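Local coordinates for capsid protein (Pseudomonas phage PP7, PDB 2QUX), which self-assembles as dimers into a T=3 icosahedral capsid, packages the viral RNA and represses translation of the viral replicase, at residues R17-I22 and G40-T45. Sequence-based numbering, arbitrary orientation.
Sequences RTLTEI and GRLRLT
Leu19 and Arg43 bring the two backbones nearest, with CA atoms 7.3 Å apart, and the directions of the touching parts, 17-22 and 42-44, differ by 64°. In the antiparallel sheet of the Leviviricetes coat protein strand 28-32 lies between strands 15-24 and 43-50; no hydrogen bond crosses the contact, which is made by side chains. Toward Ile22, Arg43, an RNA-binding residue, starts out away from strand 15-24, but a bend at chi3 (-92°) brings its guanidinium back. There NH2 is salt-bridged to Glu32, which should steady the charged group. In one of two modelled conformers of Ile22, and so only tentatively, the CD1 methyl of Ile22 lies over one face of this guanidinium.

Another arginine borders the leucines that form the rest of the contact. Leu42 CD2 lies over one face of the Arg17 guanidinium, a loose 4.4 Å from Arg17 CZ, while Arg17 NH2 forms a salt bridge with Glu33; Leu103 of the second subunit also packs on Arg17. All three leucines, Leu19, Leu42 and Leu44, are buried; Leu103 of the second subunit packs on Leu42 and Leu107 of that subunit on Leu44, so this apolar cluster extends to the dimer interface. Leu19 carries it, with one methyl on each of the other two. A chi1 of -82° sets its CG beside the backbone N and directs the branch to 42-44. Leu19 CD1 reaches Leu42 CD2 at 3.8 Å, and, with the Leu19 and Leu44 side chains crossing nearly at right angles, Leu19 CD2 presses on Leu44 CB at 3.6 Å.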
ATOM      1  N   ARG G  17      -7.793   4.016 -16.044  1.00 55.47           N
ATOM      2  CA  ARG G  17      -8.929   3.321 -15.467  1.00 42.42           C
ATOM      3  C   ARG G  17      -9.581   4.217 -14.416  1.00 41.25           C
ATOM      4  O   ARG G  17      -8.979   4.554 -13.412  1.00 40.39           O
ATOM      5  CB  ARG G  17      -8.444   2.003 -14.911  1.00 54.55           C
ATOM      6  CG  ARG G  17      -7.794   1.185 -16.018  1.00 58.52           C
ATOM      7  CD  ARG G  17      -7.567  -0.194 -15.633  1.00 65.01           C
ATOM      8  NE  ARG G  17      -8.794  -0.971 -15.518  1.00 42.70           N
ATOM      9  CZ  ARG G  17      -8.808  -2.226 -15.074  1.00 43.07           C
ATOM     10  NH1 ARG G  17      -7.670  -2.856 -14.772  1.00 56.94           N
ATOM     11  NH2 ARG G  17      -9.958  -2.868 -14.963  1.00 45.85           N
ATOM     12  N   THR G  18     -10.804   4.633 -14.697  1.00 44.47           N
ATOM     13  CA  THR G  18     -11.477   5.662 -13.931  1.00 48.18           C
ATOM     14  C   THR G  18     -12.368   4.946 -12.932  1.00 38.32           C
ATOM     15  O   THR G  18     -13.209   4.126 -13.321  1.00 38.94           O
ATOM     16  CB  THR G  18     -12.325   6.552 -14.861  1.00 44.99           C
ATOM     17  OG1 THR G  18     -11.501   7.007 -15.937  1.00 55.84           O
ATOM     18  CG2 THR G  18     -12.904   7.748 -14.111  1.00 51.82           C
ATOM     19  N   LEU G  19     -12.152   5.223 -11.655  1.00 35.09           N
ATOM     20  CA  LEU G  19     -13.003   4.698 -10.599  1.00 41.03           C
ATOM     21  C   LEU G  19     -13.934   5.846 -10.251  1.00 28.19           C
ATOM     22  O   LEU G  19     -13.470   6.916  -9.898  1.00 34.13           O
ATOM     23  CB  LEU G  19     -12.173   4.230  -9.399  1.00 41.80           C
ATOM     24  CG  LEU G  19     -11.546   2.835  -9.499  1.00 45.78           C
ATOM     25  CD1 LEU G  19     -10.615   2.722 -10.681  1.00 53.30           C
ATOM     26  CD2 LEU G  19     -10.809   2.509  -8.220  1.00 29.62           C
ATOM     27  N   THR G  20     -15.232   5.636 -10.411  1.00 39.44           N
ATOM     28  CA  THR G  20     -16.263   6.655 -10.155  1.00 43.65           C
ATOM     29  C   THR G  20     -16.785   6.471  -8.744  1.00 40.33           C
ATOM     30  O   THR G  20     -17.017   5.330  -8.332  1.00 43.46           O
ATOM     31  CB  THR G  20     -17.421   6.459 -11.131  1.00 54.32           C
ATOM     32  OG1 THR G  20     -16.906   6.495 -12.473  1.00 46.12           O
ATOM     33  CG2 THR G  20     -18.483   7.516 -10.930  1.00 40.44           C
ATOM     34  N   GLU G  21     -16.960   7.571  -8.011  1.00 38.64           N
ATOM     35  CA  GLU G  21     -17.480   7.527  -6.631  1.00 33.92           C
ATOM     36  C   GLU G  21     -18.925   7.059  -6.658  1.00 45.01           C
ATOM     37  O   GLU G  21     -19.733   7.622  -7.396  1.00 52.76           O
ATOM     38  CB  GLU G  21     -17.446   8.902  -5.950  1.00 35.02           C
ATOM     39  CG  GLU G  21     -17.874   8.853  -4.478  1.00 36.12           C
ATOM     40  CD  GLU G  21     -17.515  10.096  -3.687  1.00 43.51           C
ATOM     41  OE1 GLU G  21     -16.559  10.039  -2.883  1.00 53.07           O
ATOM     42  OE2 GLU G  21     -18.203  11.128  -3.849  1.00 70.87           O
ATOM     43  N   ILE G  22     -19.200   6.005  -5.889  1.00 50.31           N
ATOM     44  CA  ILE G  22     -20.551   5.440  -5.772  0.50 39.15           C
ATOM     45  C   ILE G  22     -21.111   5.554  -4.352  1.00 50.91           C
ATOM     46  O   ILE G  22     -22.309   5.333  -4.130  1.00 54.96           O
ATOM     47  CB  ILE G  22     -20.633   3.979  -6.309  0.50 42.83           C
ATOM     48  CG1 ILE G  22     -19.765   2.992  -5.522  0.50 29.91           C
ATOM     49  CG2 ILE G  22     -20.241   3.936  -7.788  0.50 43.29           C
ATOM     50  CD1 ILE G  22     -20.131   1.554  -5.814  0.50 22.20           C
ATOM     51  N   GLY G  40     -18.477  -7.640  -9.624  1.00 42.13           N
ATOM     52  CA  GLY G  40     -17.017  -7.737  -9.667  1.00 29.93           C
ATOM     53  C   GLY G  40     -16.291  -6.566 -10.294  1.00 46.77           C
ATOM     54  O   GLY G  40     -15.179  -6.727 -10.815  1.00 37.21           O
ATOM     55  N   ARG G  41     -16.893  -5.382 -10.232  1.00 39.57           N
ATOM     56  CA  ARG G  41     -16.241  -4.177 -10.745  1.00 34.59           C
ATOM     57  C   ARG G  41     -15.080  -3.839  -9.839  1.00 39.60           C
ATOM     58  O   ARG G  41     -15.121  -4.148  -8.644  1.00 42.13           O
ATOM     59  CB  ARG G  41     -17.219  -3.014 -10.834  1.00 31.66           C
ATOM     60  CG  ARG G  41     -18.299  -3.278 -11.830  1.00 33.70           C
ATOM     61  CD  ARG G  41     -19.328  -2.172 -11.919  1.00 24.47           C
ATOM     62  NE  ARG G  41     -20.036  -2.269 -13.190  1.00 36.28           N
ATOM     63  CZ  ARG G  41     -20.788  -1.330 -13.757  1.00 26.30           C
ATOM     64  NH1 ARG G  41     -20.996  -0.143 -13.199  1.00 60.01           N
ATOM     65  NH2 ARG G  41     -21.352  -1.619 -14.920  1.00 37.92           N
ATOM     66  N   LEU G  42     -14.015  -3.286 -10.424  1.00 41.69           N
ATOM     67  CA  LEU G  42     -12.841  -2.901  -9.656  1.00 42.30           C
ATOM     68  C   LEU G  42     -13.320  -1.834  -8.676  1.00 34.41           C
ATOM     69  O   LEU G  42     -14.007  -0.907  -9.084  1.00 35.20           O
ATOM     70  CB  LEU G  42     -11.738  -2.360 -10.574  1.00 29.11           C
ATOM     71  CG  LEU G  42     -10.417  -1.874  -9.965  1.00 36.68           C
ATOM     72  CD1 LEU G  42      -9.530  -3.056  -9.580  1.00 36.33           C
ATOM     73  CD2 LEU G  42      -9.705  -0.933 -10.938  1.00 37.97           C
ATOM     74  N   ARG G  43     -12.975  -2.003  -7.400  1.00 36.37           N
ATOM     75  CA  ARG G  43     -13.487  -1.170  -6.324  1.00 32.43           C
ATOM     76  C   ARG G  43     -12.370  -0.664  -5.420  1.00 30.81           C
ATOM     77  O   ARG G  43     -11.512  -1.438  -5.038  1.00 25.71           O
ATOM     78  CB  ARG G  43     -14.472  -1.995  -5.499  1.00 40.99           C
ATOM     79  CG  ARG G  43     -15.290  -1.202  -4.504  1.00 48.73           C
ATOM     80  CD  ARG G  43     -16.190  -2.109  -3.702  1.00 48.16           C
ATOM     81  NE  ARG G  43     -17.504  -2.233  -4.329  1.00 55.09           N
ATOM     82  CZ  ARG G  43     -18.680  -1.881  -3.795  1.00 50.23           C
ATOM     83  NH1 ARG G  43     -18.797  -1.371  -2.562  1.00 51.18           N
ATOM     84  NH2 ARG G  43     -19.782  -2.048  -4.516  1.00 46.16           N
ATOM     85  N   LEU G  44     -12.418   0.624  -5.062  1.00 24.50           N
ATOM     86  CA  LEU G  44     -11.538   1.218  -4.062  1.00 32.52           C
ATOM     87  C   LEU G  44     -12.410   1.695  -2.888  1.00 33.73           C
ATOM     88  O   LEU G  44     -13.279   2.544  -3.072  1.00 33.92           O
ATOM     89  CB  LEU G  44     -10.738   2.400  -4.645  1.00 25.32           C
ATOM     90  CG  LEU G  44      -9.829   3.155  -3.666  1.00 23.33           C
ATOM     91  CD1 LEU G  44      -8.637   2.246  -3.137  1.00 20.81           C
ATOM     92  CD2 LEU G  44      -9.357   4.428  -4.294  1.00 24.38           C
ATOM     93  N   THR G  45     -12.182   1.129  -1.701  1.00 39.81           N
ATOM     94  CA  THR G  45     -12.802   1.606  -0.469  1.00 28.45           C
ATOM     95  C   THR G  45     -11.752   2.379   0.318  1.00 27.77           C
ATOM     96  O   THR G  45     -10.654   1.900   0.480  1.00 33.87           O
ATOM     97  CB  THR G  45     -13.362   0.455   0.365  1.00 30.50           C
ATOM     98  OG1 THR G  45     -14.191  -0.345  -0.476  1.00 34.55           O
ATOM     99  CG2 THR G  45     -14.205   0.999   1.572  1.00 36.51           C
TER